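Local coordinates for protein intimin (Escherichia coli, PDB 1F00) that mediates adhesion of enteropathogenic bacteria to host cells, probably through receptor binding by the lectin-like end of its rod-shaped extracellular region, at residues S184-M190 with Y277-K282; Q237-V243 with S256-K262; E105-T109 with W224-Y230. The contacts are given in a common frame with arbitrary orientation. Numbering follows the deposited sequence.

Contacts 1 and 2 build neighbouring parts of the C-type lectin-like domain, with centres 11 Å apart and contact 2 nested in the stretch of chain that contact 1 closes. They meet where Tyr277 N lies 2.8 Å from Ile240 O and Thr279 OG1 lies 2.8 Å from Ser241 OG, both probable hydrogen bonds. Contact 3 joins that domain to the Ig-like sheet holding strand 104-106. Its loop also reaches contact 2, where Ala227 N is 2.9 Å from Leu260 O, again a probable hydrogen bond, and the centres are 15 Å apart. Contacts 1 and 3 do not touch: their nearest atoms are about 6 Å apart.

Contact 1 (S184-M190 with Y277-K282); sequences SLIVPNM and YATCVK
Strand 184-190 runs antiparallel to strand 277-281, their axes at 162° and 4.4 Å apart at closest. Leu185 meets the chain terminus: its N donates to Lys282 OXT at 2.6 Å, and Lys282 N returns a bond to Leu185 O at 2.8 Å, so a carboxylate oxygen replaces a strand carbonyl. Ile186 forms a non-hydrogen-bonded pair with Val281; its mm rotamer brings Ile186 CD1 to 4.0 Å from Val281 CG1, while Ile186 CG2 lies 3.6 Å from Thr279 CG2. Val187 and Cys280 are a hydrogen-bonded pair (Val187 N to Cys280 O 2.7 Å, Cys280 N to Val187 O 2.9 Å). Pro188, facing Thr279 with 4.0 Å between CA atoms, shares the sheet face of Ile186; Thr279 OG1 is hydrogen-bonded to Ser241 OG. Asn189 grips Ala278 O twice, through N at 2.9 Å and ND2 at 2.7 Å, and a water links Asn189 O to Ala278 N. In Met190 (all chi m), CE lies 3.5 Å from the Tyr277 ring centroid, a CH-pi contact over the face, and SD 4.5 Å from it, a Met-aromatic contact. Pairing the domain's first and last strands, so that its ends meet, is characteristic of the C-type lectin-like fold.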
loop_
_atom_site.group_PDB
_atom_site.type_symbol
_atom_site.label_atom_id
_atom_site.label_comp_id
_atom_site.label_asym_id
_atom_site.label_seq_id
_atom_site.Cartn_x
_atom_site.Cartn_y
_atom_site.Cartn_z
ATOM N N SER A 184 2.955 -0.108 -21.072
ATOM C CA SER A 184 3.573 -1.318 -21.619
ATOM C C SER A 184 3.929 -2.363 -20.566
ATOM O O SER A 184 4.234 -2.025 -19.425
ATOM C CB SER A 184 4.859 -0.959 -22.371
ATOM O OG SER A 184 4.582 -0.144 -23.490
ATOM N N LEU A 185 3.904 -3.630 -20.977
ATOM C CA LEU A 185 4.268 -4.749 -20.112
ATOM C C LEU A 185 5.388 -5.501 -20.837
ATOM O O LEU A 185 5.250 -5.844 -22.011
ATOM C CB LEU A 185 3.079 -5.686 -19.894
ATOM C CG LEU A 185 3.345 -6.890 -18.987
ATOM C CD1 LEU A 185 3.572 -6.423 -17.556
ATOM C CD2 LEU A 185 2.158 -7.849 -19.042
ATOM N N ILE A 186 6.482 -5.763 -20.126
ATOM C CA ILE A 186 7.650 -6.440 -20.691
ATOM C C ILE A 186 7.669 -7.901 -20.251
ATOM O O ILE A 186 7.754 -8.196 -19.061
ATOM C CB ILE A 186 8.950 -5.733 -20.226
ATOM C CG1 ILE A 186 8.814 -4.217 -20.421
ATOM C CG2 ILE A 186 10.141 -6.265 -20.998
ATOM C CD1 ILE A 186 8.513 -3.801 -21.859
ATOM N N VAL A 187 7.605 -8.816 -21.210
ATOM C CA VAL A 187 7.559 -10.237 -20.884
ATOM C C VAL A 187 8.701 -11.084 -21.449
ATOM O O VAL A 187 8.632 -11.546 -22.583
ATOM C CB VAL A 187 6.219 -10.844 -21.358
ATOM C CG1 VAL A 187 6.159 -12.329 -21.022
ATOM C CG2 VAL A 187 5.051 -10.091 -20.716
ATOM N N PRO A 188 9.769 -11.289 -20.660
ATOM C CA PRO A 188 10.907 -12.099 -21.114
ATOM C C PRO A 188 10.530 -13.581 -21.019
ATOM O O PRO A 188 9.955 -14.016 -20.016
ATOM C CB PRO A 188 12.016 -11.754 -20.114
ATOM C CG PRO A 188 11.592 -10.437 -19.524
ATOM C CD PRO A 188 10.097 -10.591 -19.408
ATOM N N ASN A 189 10.838 -14.347 -22.058
ATOM C CA ASN A 189 10.550 -15.777 -22.061
ATOM C C ASN A 189 11.898 -16.472 -21.807
ATOM O O ASN A 189 12.674 -16.717 -22.729
ATOM C CB ASN A 189 9.936 -16.169 -23.411
ATOM C CG ASN A 189 8.579 -15.493 -23.650
ATOM O OD1 ASN A 189 7.556 -15.919 -23.101
ATOM N ND2 ASN A 189 8.571 -14.426 -24.456
ATOM N N MET A 190 12.157 -16.789 -20.540
ATOM C CA MET A 190 13.427 -17.378 -20.117
ATOM C C MET A 190 13.674 -18.885 -20.246
ATOM O O MET A 190 14.756 -19.355 -19.887
ATOM C CB MET A 190 13.695 -16.978 -18.661
ATOM C CG MET A 190 13.622 -15.482 -18.403
ATOM S SD MET A 190 14.528 -14.547 -19.644
ATOM C CE MET A 190 16.209 -15.224 -19.441
ATOM N N TYR A 277 17.018 -14.394 -26.103
ATOM C CA TYR A 277 15.704 -14.738 -25.582
ATOM C C TYR A 277 14.650 -13.877 -26.254
ATOM O O TYR A 277 14.951 -12.791 -26.749
ATOM C CB TYR A 277 15.646 -14.502 -24.073
ATOM C CG TYR A 277 16.509 -15.449 -23.291
ATOM C CD1 TYR A 277 17.789 -15.082 -22.876
ATOM C CD2 TYR A 277 16.061 -16.737 -22.995
ATOM C CE1 TYR A 277 18.603 -15.979 -22.183
ATOM C CE2 TYR A 277 16.868 -17.643 -22.309
ATOM C CZ TYR A 277 18.135 -17.257 -21.907
ATOM O OH TYR A 277 18.932 -18.152 -21.234
ATOM N N ALA A 278 13.416 -14.373 -26.280
ATOM C CA ALA A 278 12.329 -13.622 -26.863
ATOM C C ALA A 278 11.677 -12.840 -25.732
ATOM O O ALA A 278 11.105 -13.423 -24.805
ATOM C CB ALA A 278 11.315 -14.559 -27.513
ATOM N N THR A 279 11.809 -11.521 -25.786
ATOM C CA THR A 279 11.200 -10.655 -24.791
ATOM C C THR A 279 10.130 -9.877 -25.536
ATOM O O THR A 279 10.418 -9.157 -26.490
ATOM C CB THR A 279 12.227 -9.693 -24.145
ATOM O OG1 THR A 279 13.068 -10.434 -23.254
ATOM C CG2 THR A 279 11.515 -8.602 -23.348
ATOM N N CYS A 280 8.887 -10.053 -25.106
ATOM C CA CYS A 280 7.753 -9.402 -25.742
ATOM C C CYS A 280 7.301 -8.132 -25.022
ATOM O O CYS A 280 7.359 -8.046 -23.798
ATOM C CB CYS A 280 6.586 -10.393 -25.822
ATOM S SG CYS A 280 5.062 -9.731 -26.528
ATOM N N VAL A 281 6.858 -7.151 -25.804
ATOM C CA VAL A 281 6.357 -5.892 -25.266
ATOM C C VAL A 281 4.855 -5.875 -25.561
ATOM O O VAL A 281 4.449 -5.892 -26.723
ATOM C CB VAL A 281 7.015 -4.681 -25.951
ATOM C CG1 VAL A 281 6.498 -3.384 -25.320
ATOM C CG2 VAL A 281 8.535 -4.766 -25.818
ATOM N N LYS A 282 4.047 -5.860 -24.502
ATOM C CA LYS A 282 2.584 -5.867 -24.608
ATOM C C LYS A 282 1.953 -4.560 -24.132
ATOM O O LYS A 282 0.884 -4.194 -24.664
ATOM C CB LYS A 282 2.004 -7.018 -23.782
ATOM C CG LYS A 282 2.122 -8.387 -24.419
ATOM C CD LYS A 282 1.886 -9.494 -23.389
ATOM C CE LYS A 282 0.592 -9.289 -22.604
ATOM N NZ LYS A 282 -0.635 -9.402 -23.435
ATOM O OXT LYS A 282 2.519 -3.932 -23.215
HETATM O O HOH W 1 12.811 -17.007 -25.396
HETATM O O HOH W 2 17.366 -20.780 -21.168
#

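Contact 2 (Q237-V243 with S256-K262); sequences QTIISWV and STYDLVK
Ile239, in the mt rotamer, lies along the turn that follows the second strand, its CG1 3.6 Å from Val261 CG2 and its CG2 4.0 Å from Leu260 CB. Strands 240-242 and 256-259 are antiparallel, their axes 4.4 Å apart at closest with 143° between directions, a marked twist. Ile240 pairs with Asp259 and Trp242 with Thr257 at non-hydrogen-bonded positions, CA atoms 3.9 and 4.6 Å apart. Between them Ser241 and Tyr258 form a hydrogen-bonded pair, Ser241 N to Tyr258 O at 2.8 Å and Tyr258 N to Ser241 O at 3.1 Å. One hydrogen bond at each end extends the pairing: Leu260 N to Ile239 O at 3.2 Å, and Val243 N to Ser256 O at 3.1 Å. Beyond the latter, a water accepts from Ser256 N and lies 3.0 Å from Val243 O.

Asp259, chi1 t, turns its carboxylate inward and organises the opposite end. Its OD1 accepts from Thr238 OG1 at 2.7 Å and its OD2 from Ile239 N at 2.9 Å. OD2 also accepts from Val261 N at 2.9 Å, an Asx turn, and from Lys262 N at 3.1 Å, extending it to an Asx motif where the chain leaves the strand.

This pairing belongs to the domain's second, three-stranded antiparallel sheet, consistent with the C-type lectin-like fold; strand 254-259 lies between 240-242 and 263-270. Tyr258 packs on Leu217 and Phe221 of helix 214-224, Ile239 and Leu260 rest on Pro188 of strand 184-190, and Ile240, Trp242 and Thr257 touch Ala276 of strand 276-281.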
loop_
_atom_site.group_PDB
_atom_site.type_symbol
_atom_site.label_atom_id
_atom_site.label_comp_id
_atom_site.label_asym_id
_atom_site.label_seq_id
_atom_site.Cartn_x
_atom_site.Cartn_y
_atom_site.Cartn_z
ATOM N N GLN A 237 21.486 -15.059 -15.317
ATOM C CA GLN A 237 22.652 -14.193 -15.216
ATOM C C GLN A 237 22.649 -13.315 -16.459
ATOM O O GLN A 237 23.380 -12.334 -16.543
ATOM C CB GLN A 237 23.951 -15.005 -15.153
ATOM C CG GLN A 237 24.123 -15.798 -13.868
ATOM C CD GLN A 237 23.234 -17.031 -13.808
ATOM O OE1 GLN A 237 23.124 -17.679 -12.764
ATOM N NE2 GLN A 237 22.604 -17.368 -14.930
ATOM N N THR A 238 21.815 -13.682 -17.427
ATOM C CA THR A 238 21.706 -12.912 -18.658
ATOM C C THR A 238 20.327 -13.015 -19.279
ATOM O O THR A 238 19.776 -14.105 -19.411
ATOM C CB THR A 238 22.728 -13.373 -19.728
ATOM O OG1 THR A 238 22.478 -12.672 -20.954
ATOM C CG2 THR A 238 22.608 -14.872 -19.983
ATOM N N ILE A 239 19.764 -11.869 -19.640
ATOM C CA ILE A 239 18.473 -11.847 -20.302
ATOM C C ILE A 239 18.658 -11.065 -21.595
ATOM O O ILE A 239 17.969 -10.075 -21.860
ATOM C CB ILE A 239 17.371 -11.209 -19.430
ATOM C CG1 ILE A 239 17.205 -12.028 -18.143
ATOM C CG2 ILE A 239 16.039 -11.207 -20.186
ATOM C CD1 ILE A 239 16.066 -11.561 -17.236
ATOM N N ILE A 240 19.634 -11.512 -22.379
ATOM C CA ILE A 240 19.932 -10.907 -23.671
ATOM C C ILE A 240 18.690 -11.142 -24.535
ATOM O O ILE A 240 18.251 -12.281 -24.708
ATOM C CB ILE A 240 21.195 -11.566 -24.298
ATOM C CG1 ILE A 240 21.447 -11.002 -25.698
ATOM C CG2 ILE A 240 21.043 -13.085 -24.328
ATOM C CD1 ILE A 240 22.740 -11.509 -26.328
ATOM N N SER A 241 18.123 -10.062 -25.068
ATOM C CA SER A 241 16.897 -10.148 -25.856
ATOM C C SER A 241 16.967 -9.485 -27.228
ATOM O O SER A 241 17.570 -8.428 -27.388
ATOM C CB SER A 241 15.748 -9.508 -25.068
ATOM O OG SER A 241 15.807 -9.868 -23.698
ATOM N N TRP A 242 16.319 -10.108 -28.206
ATOM C CA TRP A 242 16.281 -9.591 -29.572
ATOM C C TRP A 242 15.514 -8.270 -29.637
ATOM O O TRP A 242 14.583 -8.055 -28.859
ATOM C CB TRP A 242 15.541 -10.561 -30.497
ATOM C CG TRP A 242 16.132 -11.925 -30.671
ATOM C CD1 TRP A 242 15.638 -13.100 -30.183
ATOM C CD2 TRP A 242 17.276 -12.264 -31.461
ATOM N NE1 TRP A 242 16.401 -14.154 -30.627
ATOM C CE2 TRP A 242 17.411 -13.670 -31.416
ATOM C CE3 TRP A 242 18.198 -11.517 -32.207
ATOM C CZ2 TRP A 242 18.432 -14.348 -32.091
ATOM C CZ3 TRP A 242 19.218 -12.194 -32.881
ATOM C CH2 TRP A 242 19.322 -13.596 -32.817
ATOM N N VAL A 243 15.910 -7.389 -30.554
ATOM C CA VAL A 243 15.181 -6.139 -30.773
ATOM C C VAL A 243 14.872 -6.139 -32.267
ATOM O O VAL A 243 15.624 -6.720 -33.053
ATOM C CB VAL A 243 15.989 -4.847 -30.404
ATOM C CG1 VAL A 243 16.503 -4.938 -28.976
ATOM C CG2 VAL A 243 17.119 -4.614 -31.392
ATOM N N SER A 256 20.138 -6.745 -33.405
ATOM C CA SER A 256 20.765 -6.233 -32.206
ATOM C C SER A 256 20.036 -6.819 -31.011
ATOM O O SER A 256 18.965 -7.423 -31.156
ATOM C CB SER A 256 20.693 -4.705 -32.171
ATOM O OG SER A 256 21.532 -4.152 -33.167
ATOM N N THR A 257 20.631 -6.654 -29.835
ATOM C CA THR A 257 20.042 -7.154 -28.603
ATOM C C THR A 257 20.332 -6.195 -27.457
ATOM O O THR A 257 21.211 -5.325 -27.548
ATOM C CB THR A 257 20.639 -8.518 -28.190
ATOM O OG1 THR A 257 22.022 -8.340 -27.862
ATOM C CG2 THR A 257 20.506 -9.552 -29.317
ATOM N N TYR A 258 19.568 -6.350 -26.384
ATOM C CA TYR A 258 19.767 -5.568 -25.180
ATOM C C TYR A 258 19.558 -6.594 -24.077
ATOM O O TYR A 258 18.708 -7.481 -24.196
ATOM C CB TYR A 258 18.752 -4.432 -25.048
ATOM C CG TYR A 258 19.030 -3.553 -23.848
ATOM C CD1 TYR A 258 19.975 -2.522 -23.909
ATOM C CD2 TYR A 258 18.368 -3.768 -22.639
ATOM C CE1 TYR A 258 20.252 -1.726 -22.792
ATOM C CE2 TYR A 258 18.637 -2.983 -21.517
ATOM C CZ TYR A 258 19.576 -1.964 -21.599
ATOM O OH TYR A 258 19.826 -1.191 -20.486
ATOM N N ASP A 259 20.340 -6.481 -23.013
ATOM C CA ASP A 259 20.278 -7.430 -21.918
ATOM C C ASP A 259 19.621 -6.787 -20.701
ATOM O O ASP A 259 20.161 -5.837 -20.129
ATOM C CB ASP A 259 21.710 -7.880 -21.600
ATOM C CG ASP A 259 21.766 -9.128 -20.755
ATOM O OD1 ASP A 259 22.630 -9.990 -21.044
ATOM O OD2 ASP A 259 20.969 -9.246 -19.800
ATOM N N LEU A 260 18.457 -7.306 -20.310
ATOM C CA LEU A 260 17.728 -6.767 -19.171
ATOM C C LEU A 260 18.429 -6.993 -17.835
ATOM O O LEU A 260 17.955 -6.525 -16.795
ATOM C CB LEU A 260 16.301 -7.328 -19.131
ATOM C CG LEU A 260 15.372 -6.767 -20.221
ATOM C CD1 LEU A 260 14.018 -7.454 -20.153
ATOM C CD2 LEU A 260 15.215 -5.260 -20.039
ATOM N N VAL A 261 19.547 -7.718 -17.859
ATOM C CA VAL A 261 20.324 -7.932 -16.641
ATOM C C VAL A 261 21.627 -7.141 -16.732
ATOM O O VAL A 261 21.943 -6.342 -15.850
ATOM C CB VAL A 261 20.682 -9.421 -16.406
ATOM C CG1 VAL A 261 21.729 -9.529 -15.291
ATOM C CG2 VAL A 261 19.436 -10.206 -15.994
ATOM N N LYS A 262 22.361 -7.341 -17.821
ATOM C CA LYS A 262 23.652 -6.690 -18.023
ATOM C C LYS A 262 23.655 -5.425 -18.885
ATOM O O LYS A 262 24.719 -4.842 -19.103
ATOM C CB LYS A 262 24.628 -7.702 -18.640
ATOM C CG LYS A 262 24.576 -9.077 -17.985
ATOM C CD LYS A 262 25.695 -9.995 -18.443
ATOM C CE LYS A 262 25.526 -10.450 -19.884
ATOM N NZ LYS A 262 26.494 -11.546 -20.197
HETATM O O HOH W 3 18.015 -5.381 -34.383
#

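Contact 3 (E105-T109 with W224-Y230); sequences EIVGT and WGAANKY
Where strand 104-106 ends, the chain turns tightly through Val107 and Gly108, both with helical backbone angles and closed by a weak bond from Thr109 N to Ile106 O (3.3 Å). This turn meets the segment that leaves helix 214-224: Gly225, at phi 75°, which favours glycine, is the first residue to leave the helical conformation, and residues 227-229 make a 3-10 turn leading to Tyr230.

Ile106, in the mm rotamer, touches two aromatic rings. Its CD1 sits over one face of the Trp224 indole, its CG2 is 4.0 Å from Trp224 CE3, and the same CG2 approaches the edge of the other ring, 3.1 Å from Tyr230 OH. Trp224 (chi1 m, chi2 91°) starts away from the turn, but its indole swings back, and NE1 is hydrogen-bonded to Val118 O. Tyr230 (chi1 m, chi2 96°) reaches in: its hydroxyl donates to Trp224 O at 2.7 Å and accepts from Gly108 N at 3.1 Å. Val107, chi1 t, places CB 3.9 Å from Tyr230 CE2. Thr109, chi1 p, points CG2 at Gly225 CA, 3.6 Å away. A CB on Gly225 would strike that methyl, just as one on Gly108 would strike Tyr230 OH. At the margin Gly108 CA lies 3.7 Å from Lys229 CB, while Lys229 NZ (2.7 Å) and Gly108 O (3.0 Å) share a water.

The Ig-like sheet thus meets the lectin-like domain through a mostly apolar contact with one direct crossing hydrogen bond, to Tyr230 OH, which itself donates within its own segment. Such packing is consistent with a restrained junction in an extended adhesin.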
loop_
_atom_site.group_PDB
_atom_site.type_symbol
_atom_site.label_atom_id
_atom_site.label_comp_id
_atom_site.label_asym_id
_atom_site.label_seq_id
_atom_site.Cartn_x
_atom_site.Cartn_y
_atom_site.Cartn_z
ATOM N N GLU A 105 8.976 2.235 -3.584
ATOM C CA GLU A 105 10.331 1.744 -3.791
ATOM C C GLU A 105 10.539 0.584 -4.765
ATOM O O GLU A 105 9.949 -0.485 -4.618
ATOM C CB GLU A 105 10.929 1.373 -2.428
ATOM C CG GLU A 105 12.282 0.686 -2.498
ATOM C CD GLU A 105 12.767 0.232 -1.138
ATOM O OE1 GLU A 105 12.006 -0.463 -0.433
ATOM O OE2 GLU A 105 13.911 0.564 -0.774
ATOM N N ILE A 106 11.392 0.812 -5.760
ATOM C CA ILE A 106 11.739 -0.212 -6.738
ATOM C C ILE A 106 12.623 -1.206 -5.986
ATOM O O ILE A 106 13.735 -0.864 -5.572
ATOM C CB ILE A 106 12.551 0.381 -7.902
ATOM C CG1 ILE A 106 11.775 1.535 -8.540
ATOM C CG2 ILE A 106 12.873 -0.714 -8.923
ATOM C CD1 ILE A 106 10.456 1.122 -9.138
ATOM N N VAL A 107 12.135 -2.429 -5.818
ATOM C CA VAL A 107 12.863 -3.448 -5.067
ATOM C C VAL A 107 14.293 -3.722 -5.531
ATOM O O VAL A 107 15.196 -3.897 -4.709
ATOM C CB VAL A 107 12.060 -4.783 -5.040
ATOM C CG1 VAL A 107 12.912 -5.915 -4.477
ATOM C CG2 VAL A 107 10.812 -4.610 -4.187
ATOM N N GLY A 108 14.511 -3.746 -6.839
ATOM C CA GLY A 108 15.845 -4.029 -7.337
ATOM C C GLY A 108 16.887 -2.939 -7.154
ATOM O O GLY A 108 18.066 -3.238 -6.948
ATOM N N THR A 109 16.456 -1.682 -7.210
ATOM C CA THR A 109 17.366 -0.545 -7.106
ATOM C C THR A 109 17.270 0.324 -5.852
ATOM O O THR A 109 18.219 1.039 -5.518
ATOM C CB THR A 109 17.183 0.381 -8.310
ATOM O OG1 THR A 109 15.879 0.974 -8.255
ATOM C CG2 THR A 109 17.319 -0.405 -9.606
ATOM N N TRP A 224 13.519 -0.301 -13.732
ATOM C CA TRP A 224 13.622 -1.436 -12.825
ATOM C C TRP A 224 15.003 -1.942 -12.427
ATOM O O TRP A 224 15.125 -2.678 -11.449
ATOM C CB TRP A 224 12.823 -2.611 -13.400
ATOM C CG TRP A 224 11.403 -2.257 -13.608
ATOM C CD1 TRP A 224 10.838 -1.742 -14.743
ATOM C CD2 TRP A 224 10.373 -2.281 -12.619
ATOM N NE1 TRP A 224 9.510 -1.436 -14.516
ATOM C CE2 TRP A 224 9.202 -1.758 -13.220
ATOM C CE3 TRP A 224 10.326 -2.688 -11.279
ATOM C CZ2 TRP A 224 7.999 -1.635 -12.525
ATOM C CZ3 TRP A 224 9.128 -2.564 -10.586
ATOM C CH2 TRP A 224 7.980 -2.041 -11.211
ATOM N N GLY A 225 16.035 -1.565 -13.169
ATOM C CA GLY A 225 17.364 -2.062 -12.855
ATOM C C GLY A 225 17.490 -3.512 -13.303
ATOM O O GLY A 225 16.575 -4.053 -13.930
ATOM N N ALA A 226 18.614 -4.150 -12.984
ATOM C CA ALA A 226 18.853 -5.542 -13.371
ATOM C C ALA A 226 17.665 -6.456 -13.031
ATOM O O ALA A 226 17.283 -6.585 -11.871
ATOM C CB ALA A 226 20.123 -6.054 -12.695
ATOM N N ALA A 227 17.104 -7.105 -14.049
ATOM C CA ALA A 227 15.947 -7.978 -13.867
ATOM C C ALA A 227 16.112 -9.114 -12.867
ATOM O O ALA A 227 15.150 -9.487 -12.195
ATOM C CB ALA A 227 15.512 -8.555 -15.213
ATOM N N ASN A 228 17.316 -9.671 -12.763
ATOM C CA ASN A 228 17.522 -10.793 -11.855
ATOM C C ASN A 228 17.542 -10.425 -10.377
ATOM O O ASN A 228 17.909 -11.239 -9.532
ATOM C CB ASN A 228 18.785 -11.577 -12.234
ATOM C CG ASN A 228 20.049 -10.754 -12.130
ATOM O OD1 ASN A 228 21.149 -11.291 -12.232
ATOM N ND2 ASN A 228 19.905 -9.453 -11.933
ATOM N N LYS A 229 17.148 -9.193 -10.071
ATOM C CA LYS A 229 17.067 -8.740 -8.690
ATOM C C LYS A 229 15.675 -9.122 -8.204
ATOM O O LYS A 229 15.389 -9.108 -7.008
ATOM C CB LYS A 229 17.246 -7.224 -8.603
ATOM C CG LYS A 229 18.690 -6.776 -8.707
ATOM C CD LYS A 229 19.484 -7.228 -7.495
ATOM C CE LYS A 229 20.930 -6.773 -7.602
ATOM N NZ LYS A 229 21.010 -5.312 -7.891
ATOM N N TYR A 230 14.813 -9.464 -9.159
ATOM C CA TYR A 230 13.449 -9.858 -8.856
ATOM C C TYR A 230 13.331 -11.377 -8.794
ATOM O O TYR A 230 13.871 -12.093 -9.636
ATOM C CB TYR A 230 12.493 -9.263 -9.894
ATOM C CG TYR A 230 12.613 -7.756 -9.937
ATOM C CD1 TYR A 230 13.429 -7.127 -10.876
ATOM C CD2 TYR A 230 12.014 -6.969 -8.953
ATOM C CE1 TYR A 230 13.658 -5.750 -10.824
ATOM C CE2 TYR A 230 12.236 -5.597 -8.892
ATOM C CZ TYR A 230 13.062 -4.995 -9.826
ATOM O OH TYR A 230 13.319 -3.649 -9.726
HETATM O O HOH W 4 19.922 -3.301 -9.339
#